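Local atomic coordinates of 2-hydroxyisobutyryl-CoA mutase large subunit (Aquincola tertiaricarbonis, PDB entry 4R3U), a protein that catalyses, together with its small cobalamin-binding subunit, the reversible isomerization of 2-hydroxyisobutyryl-CoA and (S)-3-hydroxybutyryl-CoA. Residues F299-G304 against V310-A315; C342-A347 against S362-S367; S263-A268 against T427-K432. One frame throughout, in Å; residues are numbered along the deposited sequence.

Interaction 1 of 3, residues F299-G304 against V310-A315; sequences FFVSQG and VAKFRA. With 3HC (3-hydroxybutanoyl-coenzyme A), chain E.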
loop_
_atom_site.group_PDB
_atom_site.type_symbol
_atom_site.label_atom_id
_atom_site.label_comp_id
_atom_site.label_asym_id
_atom_site.label_seq_id
_atom_site.Cartn_x
_atom_site.Cartn_y
_atom_site.Cartn_z
ATOM N N PHE A 299 -16.619 8.963 13.321
ATOM C CA PHE A 299 -16.261 7.808 12.505
ATOM C C PHE A 299 -16.280 8.229 11.041
ATOM O O PHE A 299 -17.317 8.628 10.506
ATOM C CB PHE A 299 -17.202 6.612 12.807
ATOM C CG PHE A 299 -17.165 5.417 11.872
ATOM C CD1 PHE A 299 -15.963 4.966 11.330
ATOM C CD2 PHE A 299 -18.317 4.700 11.599
ATOM C CE1 PHE A 299 -15.927 3.856 10.496
ATOM C CE2 PHE A 299 -18.278 3.566 10.773
ATOM C CZ PHE A 299 -17.077 3.135 10.247
ATOM N N PHE A 300 -15.114 8.167 10.399
ATOM C CA PHE A 300 -14.964 8.545 8.983
ATOM C C PHE A 300 -14.360 7.430 8.127
ATOM O O PHE A 300 -13.704 6.533 8.640
ATOM C CB PHE A 300 -14.142 9.847 8.856
ATOM C CG PHE A 300 -14.826 11.025 9.511
ATOM C CD1 PHE A 300 -16.007 11.553 8.979
ATOM C CD2 PHE A 300 -14.318 11.584 10.685
ATOM C CE1 PHE A 300 -16.655 12.620 9.604
ATOM C CE2 PHE A 300 -14.959 12.658 11.296
ATOM C CZ PHE A 300 -16.131 13.163 10.765
ATOM N N VAL A 301 -14.582 7.502 6.830
ATOM C CA VAL A 301 -13.990 6.578 5.867
ATOM C C VAL A 301 -12.603 7.139 5.473
ATOM O O VAL A 301 -12.349 8.349 5.611
ATOM C CB VAL A 301 -14.908 6.419 4.585
ATOM C CG1 VAL A 301 -14.941 7.698 3.746
ATOM C CG2 VAL A 301 -14.496 5.234 3.736
ATOM N N SER A 302 -11.745 6.270 4.941
ATOM C CA SER A 302 -10.503 6.649 4.299
ATOM C C SER A 302 -10.724 6.151 2.886
ATOM O O SER A 302 -10.660 4.939 2.616
ATOM C CB SER A 302 -9.299 5.971 4.927
ATOM O OG SER A 302 -8.157 6.401 4.207
ATOM N N GLN A 303 -11.135 7.080 2.011
ATOM C CA GLN A 303 -11.437 6.798 0.614
ATOM C C GLN A 303 -10.184 6.757 -0.231
ATOM O O GLN A 303 -9.053 6.890 0.301
ATOM C CB GLN A 303 -12.502 7.752 0.037
ATOM C CG GLN A 303 -13.874 7.121 -0.144
ATOM C CD GLN A 303 -14.087 6.387 -1.470
ATOM O OE1 GLN A 303 -13.327 6.494 -2.457
ATOM N NE2 GLN A 303 -15.170 5.639 -1.525
ATOM N N GLY A 304 -10.418 6.525 -1.544
ATOM C CA GLY A 304 -9.407 6.312 -2.554
ATOM C C GLY A 304 -8.542 7.470 -2.913
ATOM O O GLY A 304 -7.449 7.217 -3.399
ATOM N N VAL A 310 -6.708 12.814 3.435
ATOM C CA VAL A 310 -5.852 13.406 4.469
ATOM C C VAL A 310 -6.289 14.876 4.730
ATOM O O VAL A 310 -6.453 15.278 5.883
ATOM C CB VAL A 310 -4.348 13.306 4.082
ATOM C CG1 VAL A 310 -3.469 14.013 5.103
ATOM C CG2 VAL A 310 -3.914 11.847 3.910
ATOM N N ALA A 311 -6.505 15.647 3.652
ATOM C CA ALA A 311 -6.940 17.039 3.716
ATOM C C ALA A 311 -8.289 17.133 4.455
ATOM O O ALA A 311 -8.481 18.028 5.279
ATOM C CB ALA A 311 -7.095 17.581 2.310
ATOM N N LYS A 312 -9.210 16.191 4.154
ATOM C CA LYS A 312 -10.539 16.076 4.721
ATOM C C LYS A 312 -10.463 15.850 6.232
ATOM O O LYS A 312 -11.198 16.499 6.972
ATOM C CB LYS A 312 -11.272 14.920 4.021
ATOM C CG LYS A 312 -12.748 14.739 4.391
ATOM C CD LYS A 312 -13.225 13.316 4.067
ATOM C CE LYS A 312 -12.804 12.349 5.150
ATOM N NZ LYS A 312 -13.015 10.939 4.741
ATOM N N PHE A 313 -9.571 14.939 6.694
ATOM C CA PHE A 313 -9.412 14.610 8.118
ATOM C C PHE A 313 -8.898 15.809 8.914
ATOM O O PHE A 313 -9.400 16.075 10.010
ATOM C CB PHE A 313 -8.488 13.402 8.297
ATOM C CG PHE A 313 -8.917 12.087 7.676
ATOM C CD1 PHE A 313 -10.209 11.597 7.863
ATOM C CD2 PHE A 313 -8.002 11.293 6.982
ATOM C CE1 PHE A 313 -10.588 10.356 7.332
ATOM C CE2 PHE A 313 -8.386 10.069 6.422
ATOM C CZ PHE A 313 -9.666 9.597 6.621
ATOM N N ARG A 314 -7.915 16.548 8.351
ATOM C CA ARG A 314 -7.305 17.735 8.960
ATOM C C ARG A 314 -8.293 18.880 8.968
ATOM O O ARG A 314 -8.435 19.557 9.996
ATOM C CB ARG A 314 -5.990 18.104 8.254
ATOM C CG ARG A 314 -4.942 16.995 8.364
ATOM C CD ARG A 314 -3.780 17.183 7.413
ATOM N NE ARG A 314 -2.713 17.992 8.006
ATOM C CZ ARG A 314 -2.511 19.280 7.756
ATOM N NH1 ARG A 314 -3.307 19.935 6.915
ATOM N NH2 ARG A 314 -1.508 19.924 8.342
ATOM N N ALA A 315 -9.052 19.043 7.863
ATOM C CA ALA A 315 -10.125 20.053 7.762
ATOM C C ALA A 315 -11.221 19.792 8.792
ATOM O O ALA A 315 -11.665 20.721 9.437
ATOM C CB ALA A 315 -10.718 20.063 6.361
HETATM N N1A 3HC E . -0.508 9.942 24.498
HETATM C C2A 3HC E . -1.134 9.721 25.822
HETATM N N3A 3HC E . -2.420 9.020 25.718
HETATM C C4A 3HC E . -2.924 8.632 24.522
HETATM C C5A 3HC E . -2.283 8.883 23.361
HETATM C C6A 3HC E . -1.105 9.546 23.360
HETATM N N6A 3HC E . -0.521 9.768 22.183
HETATM N N7A 3HC E . -3.026 8.367 22.378
HETATM C C8A 3HC E . -4.101 7.802 22.920
HETATM N N9A 3HC E . -4.055 7.992 24.235
HETATM C C1B 3HC E . -5.023 7.553 25.286
HETATM C C2B 3HC E . -6.374 8.222 25.150
HETATM O O2B 3HC E . -6.413 9.481 25.831
HETATM C C3B 3HC E . -7.301 7.200 25.787
HETATM O O3B 3HC E . -7.281 7.315 27.231
HETATM P P3B 3HC E . -8.615 7.281 28.142
HETATM O O7A 3HC E . -9.182 5.948 27.853
HETATM O O8A 3HC E . -8.052 7.431 29.506
HETATM O O9A 3HC E . -9.378 8.444 27.636
HETATM C C4B 3HC E . -6.666 5.865 25.411
HETATM O O4B 3HC E . -5.258 6.134 25.137
HETATM C C5B 3HC E . -7.379 5.232 24.203
HETATM O O5B 3HC E . -7.047 5.955 22.997
HETATM P P1A 3HC E . -8.142 6.748 22.088
HETATM O O1A 3HC E . -9.321 7.169 22.893
HETATM O O2A 3HC E . -7.430 7.773 21.306
HETATM O O3A 3HC E . -8.483 5.512 21.063
HETATM P P2A 3HC E . -9.738 4.482 21.137
HETATM O O4A 3HC E . -9.587 3.515 20.040
HETATM O O5A 3HC E . -9.941 3.971 22.515
HETATM O O6A 3HC E . -10.935 5.467 20.823
HETATM C CBP 3HC E . -12.647 6.582 19.520
HETATM C CCP 3HC E . -11.191 6.071 19.542
HETATM C CDP 3HC E . -12.720 7.742 20.522
HETATM C CEP 3HC E . -12.968 7.143 18.129
HETATM C CAP 3HC E . -13.652 5.455 19.933
HETATM O OAP 3HC E . -15.021 5.896 20.061
HETATM C C9P 3HC E . -13.542 4.107 19.164
HETATM O O9P 3HC E . -12.769 3.222 19.535
HETATM N N8P 3HC E . -14.400 3.935 18.146
HETATM C C7P 3HC E . -14.439 2.677 17.390
HETATM C C6P 3HC E . -15.655 2.648 16.476
HETATM C C5P 3HC E . -15.685 1.400 15.588
HETATM O O5P 3HC E . -14.762 0.582 15.557
HETATM N N4P 3HC E . -16.807 1.301 14.866
HETATM C C3P 3HC E . -17.041 0.205 13.937
HETATM C C2P 3HC E . -18.029 0.683 12.908
HETATM S S1P 3HC E . -18.330 -0.573 11.627
HETATM C C1 3HC E . -19.551 0.354 10.684
HETATM O O1 3HC E . -20.448 1.021 11.196
HETATM C C2 3HC E . -19.377 0.360 9.155
HETATM C C3 3HC E . -19.872 -0.935 8.507
HETATM O O3 3HC E . -19.179 -2.042 9.074
HETATM C C4 3HC E . -21.389 -1.105 8.679
#
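The ring of F313 meets strand 299-302 edge-on. F300 CB and the carbonyl of V301 lie near the ring plane at its rim, with F313 CE1 to F300 CB at 3.9 Å and F313 CZ to V301 O at 3.1 Å. S302 CA also sits near this edge, 3.8 Å from F313 CZ. F313 is stacked on the ring of F340, on the neighbouring strand. On the ligand side, the F299 ring has C2 of 3-hydroxybutanoyl-CoA at its edge, in plane. F299 CE2 lies 3.4 Å from O1 of the same ligand. This ring also meets those of Y255, H341 and H256. CG of F313 is anti to its carbonyl carbon (chi1 -61°), which lets the ring reach from the helix to the strand. The contact opens a beta-alpha-beta unit of the TIM barrel: strand 298-302 leads into helix 306-327, and the local axes run nearly antiparallel, at 161°. V301 O also accepts a hydrogen bond from K312 NZ, at 2.8 Å. This donor is tilted 32° from the carbonyl plane. The lysine chain bends at chi3 and crosses the V301 side chain at about a right angle. E309 and E267 both form salt bridges with NZ, which probably offset its charge in this buried place. A methionine in place of K312 would probably leave E309 and E267 without their shared cation and V301 O without this donor.

Interaction 2 of 3, residues C342-A347 against S362-S367; sequences CQTAAA and SLQALS. With 5AD (5'-deoxyadenosine), chain G.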
loop_
_atom_site.group_PDB
_atom_site.type_symbol
_atom_site.label_atom_id
_atom_site.label_comp_id
_atom_site.label_asym_id
_atom_site.label_seq_id
_atom_site.Cartn_x
_atom_site.Cartn_y
_atom_site.Cartn_z
ATOM N N CYS A 342 -11.565 5.212 12.045
ATOM C CA CYS A 342 -11.535 5.235 10.589
ATOM C C CYS A 342 -11.680 3.807 10.052
ATOM O O CYS A 342 -11.182 2.861 10.651
ATOM C CB CYS A 342 -10.244 5.900 10.095
ATOM S SG CYS A 342 -10.191 6.220 8.317
ATOM N N GLN A 343 -12.371 3.666 8.928
ATOM C CA GLN A 343 -12.488 2.404 8.222
ATOM C C GLN A 343 -12.152 2.736 6.800
ATOM O O GLN A 343 -12.551 3.795 6.312
ATOM C CB GLN A 343 -13.895 1.795 8.342
ATOM C CG GLN A 343 -14.008 0.386 7.730
ATOM C CD GLN A 343 -15.354 -0.266 7.958
ATOM O OE1 GLN A 343 -16.165 0.149 8.789
ATOM N NE2 GLN A 343 -15.606 -1.336 7.255
ATOM N N THR A 344 -11.393 1.853 6.139
ATOM C CA THR A 344 -11.009 2.017 4.751
ATOM C C THR A 344 -12.265 1.852 3.891
ATOM O O THR A 344 -13.226 1.186 4.334
ATOM C CB THR A 344 -9.802 1.109 4.415
ATOM O OG1 THR A 344 -10.165 -0.265 4.558
ATOM C CG2 THR A 344 -8.573 1.410 5.289
ATOM N N ALA A 345 -12.307 2.515 2.696
ATOM C CA ALA A 345 -13.476 2.454 1.822
ATOM C C ALA A 345 -13.739 1.098 1.184
ATOM O O ALA A 345 -13.096 0.703 0.195
ATOM C CB ALA A 345 -13.397 3.533 0.761
ATOM N N ALA A 346 -14.748 0.414 1.711
ATOM C CA ALA A 346 -15.234 -0.876 1.245
ATOM C C ALA A 346 -15.815 -0.729 -0.212
ATOM O O ALA A 346 -15.638 -1.629 -1.045
ATOM C CB ALA A 346 -16.294 -1.330 2.193
ATOM N N ALA A 347 -16.446 0.444 -0.526
ATOM C CA ALA A 347 -17.009 0.701 -1.844
ATOM C C ALA A 347 -15.951 0.740 -3.005
ATOM O O ALA A 347 -16.340 0.614 -4.187
ATOM C CB ALA A 347 -17.857 1.971 -1.825
ATOM N N SER A 362 -4.102 -0.827 1.578
ATOM C CA SER A 362 -2.797 -0.371 2.112
ATOM C C SER A 362 -2.729 1.157 2.042
ATOM O O SER A 362 -2.467 1.806 3.053
ATOM C CB SER A 362 -1.637 -0.969 1.317
ATOM O OG SER A 362 -1.532 -2.344 1.625
ATOM N N LEU A 363 -3.036 1.722 0.844
ATOM C CA LEU A 363 -3.015 3.153 0.590
ATOM C C LEU A 363 -4.014 3.897 1.490
ATOM O O LEU A 363 -3.659 4.930 2.077
ATOM C CB LEU A 363 -3.262 3.429 -0.914
ATOM C CG LEU A 363 -2.339 2.681 -1.881
ATOM C CD1 LEU A 363 -2.693 2.959 -3.305
ATOM C CD2 LEU A 363 -0.866 2.973 -1.619
ATOM N N GLN A 364 -5.239 3.336 1.619
ATOM C CA GLN A 364 -6.320 3.870 2.437
ATOM C C GLN A 364 -5.974 3.837 3.938
ATOM O O GLN A 364 -6.235 4.810 4.635
ATOM C CB GLN A 364 -7.631 3.159 2.123
ATOM C CG GLN A 364 -8.176 3.511 0.748
ATOM C CD GLN A 364 -9.204 2.520 0.269
ATOM O OE1 GLN A 364 -9.887 1.866 1.069
ATOM N NE2 GLN A 364 -9.347 2.390 -1.061
ATOM N N ALA A 365 -5.307 2.759 4.416
ATOM C CA ALA A 365 -4.828 2.660 5.770
ATOM C C ALA A 365 -3.786 3.767 6.006
ATOM O O ALA A 365 -3.849 4.448 7.030
ATOM C CB ALA A 365 -4.218 1.300 6.003
ATOM N N LEU A 366 -2.858 3.975 5.058
ATOM C CA LEU A 366 -1.827 5.008 5.144
ATOM C C LEU A 366 -2.422 6.422 5.233
ATOM O O LEU A 366 -1.953 7.211 6.052
ATOM C CB LEU A 366 -0.784 4.886 4.012
ATOM C CG LEU A 366 0.415 5.883 4.083
ATOM C CD1 LEU A 366 1.206 5.740 5.424
ATOM C CD2 LEU A 366 1.302 5.749 2.880
ATOM N N SER A 367 -3.454 6.728 4.422
ATOM C CA SER A 367 -4.192 8.001 4.443
ATOM C C SER A 367 -4.787 8.235 5.855
ATOM O O SER A 367 -4.744 9.349 6.358
ATOM C CB SER A 367 -5.330 7.976 3.422
ATOM O OG SER A 367 -4.972 8.478 2.148
HETATM N N1 5AD G . -17.458 -9.142 10.218
HETATM C C2 5AD G . -16.474 -8.294 9.712
HETATM N N3 5AD G . -16.864 -7.190 8.911
HETATM C C4 5AD G . -18.178 -6.937 8.732
HETATM N N9 5AD G . -18.828 -5.996 8.043
HETATM C C8 5AD G . -20.134 -6.156 8.277
HETATM N N7 5AD G . -20.318 -7.231 9.025
HETATM C C5 5AD G . -19.108 -7.712 9.330
HETATM C C6 5AD G . -18.740 -8.776 10.060
HETATM N N6 5AD G . -19.733 -9.503 10.544
HETATM C "C1'" 5AD G . -18.338 -4.753 7.424
HETATM C "C2'" 5AD G . -17.503 -4.908 6.201
HETATM C "C3'" 5AD G . -17.866 -3.655 5.422
HETATM C "C4'" 5AD G . -18.908 -2.913 6.261
HETATM C "C5'" 5AD G . -20.028 -2.405 5.362
HETATM O "O4'" 5AD G . -19.462 -3.949 7.031
HETATM O "O2'" 5AD G . -16.121 -4.828 6.576
HETATM O "O3'" 5AD G . -16.682 -2.860 5.225
HETATM O O HOH W 1 -10.374 -0.751 1.951
#
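This contact belongs to a beta-alpha-beta unit of the TIM barrel, in which strand 340-344 is followed by helix 357-370 and strand 375-377. T344 and Q364 meet where the strand ends, next to the residues that face the cofactor. Their CA atoms are 5.5 Å apart, so strand end and helix lie close together. The threonine crosses the aliphatic part of the glutamine at a slant. CG2 of T344 is anti to the carbonyl carbon and packs against the helix backbone, 3.6 Å from A365 N. T344 CG2 also touches Q364 CB at 3.7 Å. The amide of Q364 is carried on a chain extended beyond CG and comes alongside the strand end. Q364 OE1 is 3.0 Å from A345 N and 3.4 Å from T344 CB. The other end of the amide, NE2, is hydrogen-bonded to T348, four residues beyond the last residue of the strand. That bond helps fix which way the amide is turned. Q364 OE1 further accepts from a water, which also bonds to the hydroxyl of T344. A single water thus links the two polar side chains across the contact, in addition to the packing of CG2. Around the helix, S362, L363 and L366 pack on a second copy of the large subunit, and A347 touches R31 of the small subunit. Q343 and A346 turn to the active site, where A346 CB is 3.4 Å from O3' of 5'-deoxyadenosine. A346 and A347 also touch cobalamin. Q343 NE2 comes within 2.8 Å of the same ribose oxygen, O3' of 5'-deoxyadenosine.

Interaction 3 of 3, residues S263-A268 against T427-K432; sequences SPLQEA and TEYEKK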
loop_
_atom_site.group_PDB
_atom_site.type_symbol
_atom_site.label_atom_id
_atom_site.label_comp_id
_atom_site.label_asym_id
_atom_site.label_seq_id
_atom_site.Cartn_x
_atom_site.Cartn_y
_atom_site.Cartn_z
ATOM N N SER A 263 -19.863 12.448 -1.504
ATOM C CA SER A 263 -18.551 12.973 -1.787
ATOM C C SER A 263 -17.862 13.137 -0.417
ATOM O O SER A 263 -18.564 13.242 0.605
ATOM C CB SER A 263 -18.686 14.348 -2.450
ATOM O OG SER A 263 -19.330 15.221 -1.541
ATOM N N PRO A 264 -16.509 13.241 -0.363
ATOM C CA PRO A 264 -15.846 13.548 0.914
ATOM C C PRO A 264 -16.344 14.862 1.578
ATOM O O PRO A 264 -16.369 14.953 2.796
ATOM C CB PRO A 264 -14.372 13.634 0.508
ATOM C CG PRO A 264 -14.272 12.759 -0.694
ATOM C CD PRO A 264 -15.514 13.082 -1.440
ATOM N N LEU A 265 -16.772 15.853 0.783
ATOM C CA LEU A 265 -17.315 17.117 1.285
ATOM C C LEU A 265 -18.677 16.911 1.944
ATOM O O LEU A 265 -18.929 17.489 2.996
ATOM C CB LEU A 265 -17.414 18.185 0.173
ATOM C CG LEU A 265 -17.963 19.576 0.601
ATOM C CD1 LEU A 265 -17.101 20.214 1.705
ATOM C CD2 LEU A 265 -18.111 20.489 -0.586
ATOM N N GLN A 266 -19.549 16.095 1.333
ATOM C CA GLN A 266 -20.864 15.771 1.900
ATOM C C GLN A 266 -20.669 14.960 3.182
ATOM O O GLN A 266 -21.306 15.242 4.195
ATOM C CB GLN A 266 -21.739 15.020 0.892
ATOM C CG GLN A 266 -22.250 15.896 -0.249
ATOM C CD GLN A 266 -22.579 15.110 -1.496
ATOM O OE1 GLN A 266 -22.406 13.897 -1.576
ATOM N NE2 GLN A 266 -22.994 15.792 -2.530
ATOM N N GLU A 267 -19.711 14.039 3.168
ATOM C CA GLU A 267 -19.377 13.232 4.325
ATOM C C GLU A 267 -19.010 14.124 5.519
ATOM O O GLU A 267 -19.694 14.083 6.553
ATOM C CB GLU A 267 -18.224 12.275 3.995
ATOM C CG GLU A 267 -17.773 11.540 5.241
ATOM C CD GLU A 267 -16.498 10.746 5.163
ATOM O OE1 GLU A 267 -15.799 10.837 4.132
ATOM O OE2 GLU A 267 -16.184 10.051 6.157
ATOM N N ALA A 268 -17.949 14.936 5.350
ATOM C CA ALA A 268 -17.438 15.869 6.352
ATOM C C ALA A 268 -18.513 16.838 6.853
ATOM O O ALA A 268 -18.773 16.912 8.059
ATOM C CB ALA A 268 -16.238 16.643 5.788
ATOM N N THR A 427 -7.577 23.772 3.566
ATOM C CA THR A 427 -8.243 25.079 3.639
ATOM C C THR A 427 -9.511 25.180 2.758
ATOM O O THR A 427 -10.490 25.811 3.170
ATOM C CB THR A 427 -7.209 26.208 3.510
ATOM O OG1 THR A 427 -6.256 26.080 4.585
ATOM C CG2 THR A 427 -7.847 27.581 3.522
ATOM N N GLU A 428 -9.471 24.559 1.563
ATOM C CA GLU A 428 -10.576 24.501 0.601
ATOM C C GLU A 428 -11.722 23.702 1.215
ATOM O O GLU A 428 -12.857 24.187 1.232
ATOM C CB GLU A 428 -10.122 23.903 -0.744
ATOM C CG GLU A 428 -9.909 24.948 -1.824
ATOM C CD GLU A 428 -11.174 25.677 -2.263
ATOM O OE1 GLU A 428 -11.373 26.834 -1.822
ATOM O OE2 GLU A 428 -11.970 25.090 -3.035
ATOM N N TYR A 429 -11.415 22.525 1.807
ATOM C CA TYR A 429 -12.404 21.712 2.510
ATOM C C TYR A 429 -13.102 22.486 3.646
ATOM O O TYR A 429 -14.330 22.507 3.680
ATOM C CB TYR A 429 -11.800 20.380 3.010
ATOM C CG TYR A 429 -12.094 19.260 2.047
ATOM C CD1 TYR A 429 -13.273 18.514 2.152
ATOM C CD2 TYR A 429 -11.280 19.041 0.937
ATOM C CE1 TYR A 429 -13.600 17.545 1.205
ATOM C CE2 TYR A 429 -11.589 18.067 -0.004
ATOM C CZ TYR A 429 -12.745 17.317 0.137
ATOM O OH TYR A 429 -13.070 16.400 -0.826
ATOM N N GLU A 430 -12.321 23.178 4.508
ATOM C CA GLU A 430 -12.788 24.000 5.629
ATOM C C GLU A 430 -13.872 25.006 5.189
ATOM O O GLU A 430 -14.993 24.967 5.690
ATOM C CB GLU A 430 -11.594 24.727 6.265
ATOM C CG GLU A 430 -11.970 25.482 7.527
ATOM C CD GLU A 430 -11.025 26.577 7.967
ATOM O OE1 GLU A 430 -11.306 27.210 9.009
ATOM O OE2 GLU A 430 -10.043 26.850 7.240
ATOM N N LYS A 431 -13.533 25.863 4.212
ATOM C CA LYS A 431 -14.416 26.873 3.648
ATOM C C LYS A 431 -15.678 26.248 3.034
ATOM O O LYS A 431 -16.783 26.711 3.327
ATOM C CB LYS A 431 -13.658 27.761 2.648
ATOM C CG LYS A 431 -12.580 28.615 3.318
ATOM C CD LYS A 431 -11.637 29.280 2.321
ATOM C CE LYS A 431 -10.601 30.165 2.988
ATOM N NZ LYS A 431 -9.553 30.633 2.032
ATOM N N LYS A 432 -15.517 25.178 2.231
ATOM C CA LYS A 432 -16.635 24.475 1.582
ATOM C C LYS A 432 -17.533 23.806 2.596
ATOM O O LYS A 432 -18.754 23.828 2.418
ATOM C CB LYS A 432 -16.157 23.498 0.497
ATOM C CG LYS A 432 -15.570 24.148 -0.761
ATOM C CD LYS A 432 -16.607 24.719 -1.720
ATOM C CE LYS A 432 -15.974 25.746 -2.634
ATOM N NZ LYS A 432 -16.989 26.618 -3.290
HETATM O O HOH W 2 -15.891 16.296 -1.922
#
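The start of helix 264-283 crosses helix 420-442; the short segments 264-268 and 427-432 make an angle of -57°, with their axes 10.4 Å apart. L265 and Y429 bring the backbones nearest, with CA atoms 6.8 Å apart. S263 is the N-cap of the first helix. It forms a capping box with Q266: Q266 N gives a hydrogen bond to S263 OG, and S263 N gives one to Q266 OE1. Y429 points its ring edge at this first turn. P264 C and L265 N lie in the ring plane, and Y429 CE1 is 3.6 Å from L265 N. The phenol oxygen, Y429 OH, touches P264 CB at 3.3 Å and is hydrogen-bonded to E308 on helix 306-327. A water accepts from L265 N and donates to Y429 OH. F55 stacks on the tyrosine ring. CG of L265 is anti to the backbone N (chi1 -179°), which sends the two methyls across to K432. There L265 CD1 meets K432 CB at 3.6 Å. The lysine chain bends at chi2, which turns its amine away from the contact to pair with E435. The first-turn amide of L265 is thus satisfied through water, while the direct contact between the helices is mainly apolar.

Overall arrangement
Interactions 1 and 2 are buried between the barrel strands and the helices that cover them. They belong to successive beta-alpha-beta units, and their strands, 298-302 and 340-344, are neighbours in one sheet. S302 ties them together: its OG probably bonds to Q364 O, and its backbone O probably accepts from A345 N. Interaction 3 is only partly buried and joins two helices away from the annotated sites. It still touches interaction 1: E267 probably accepts from V301 N, and A315 packs on Y429. Interactions 2 and 3 do not touch, their centres lying about 18 Å apart. A buried lysine-to-carbonyl bond marks interaction 1, amide and water contacts mark interaction 2, and apolar packing dominates interaction 3.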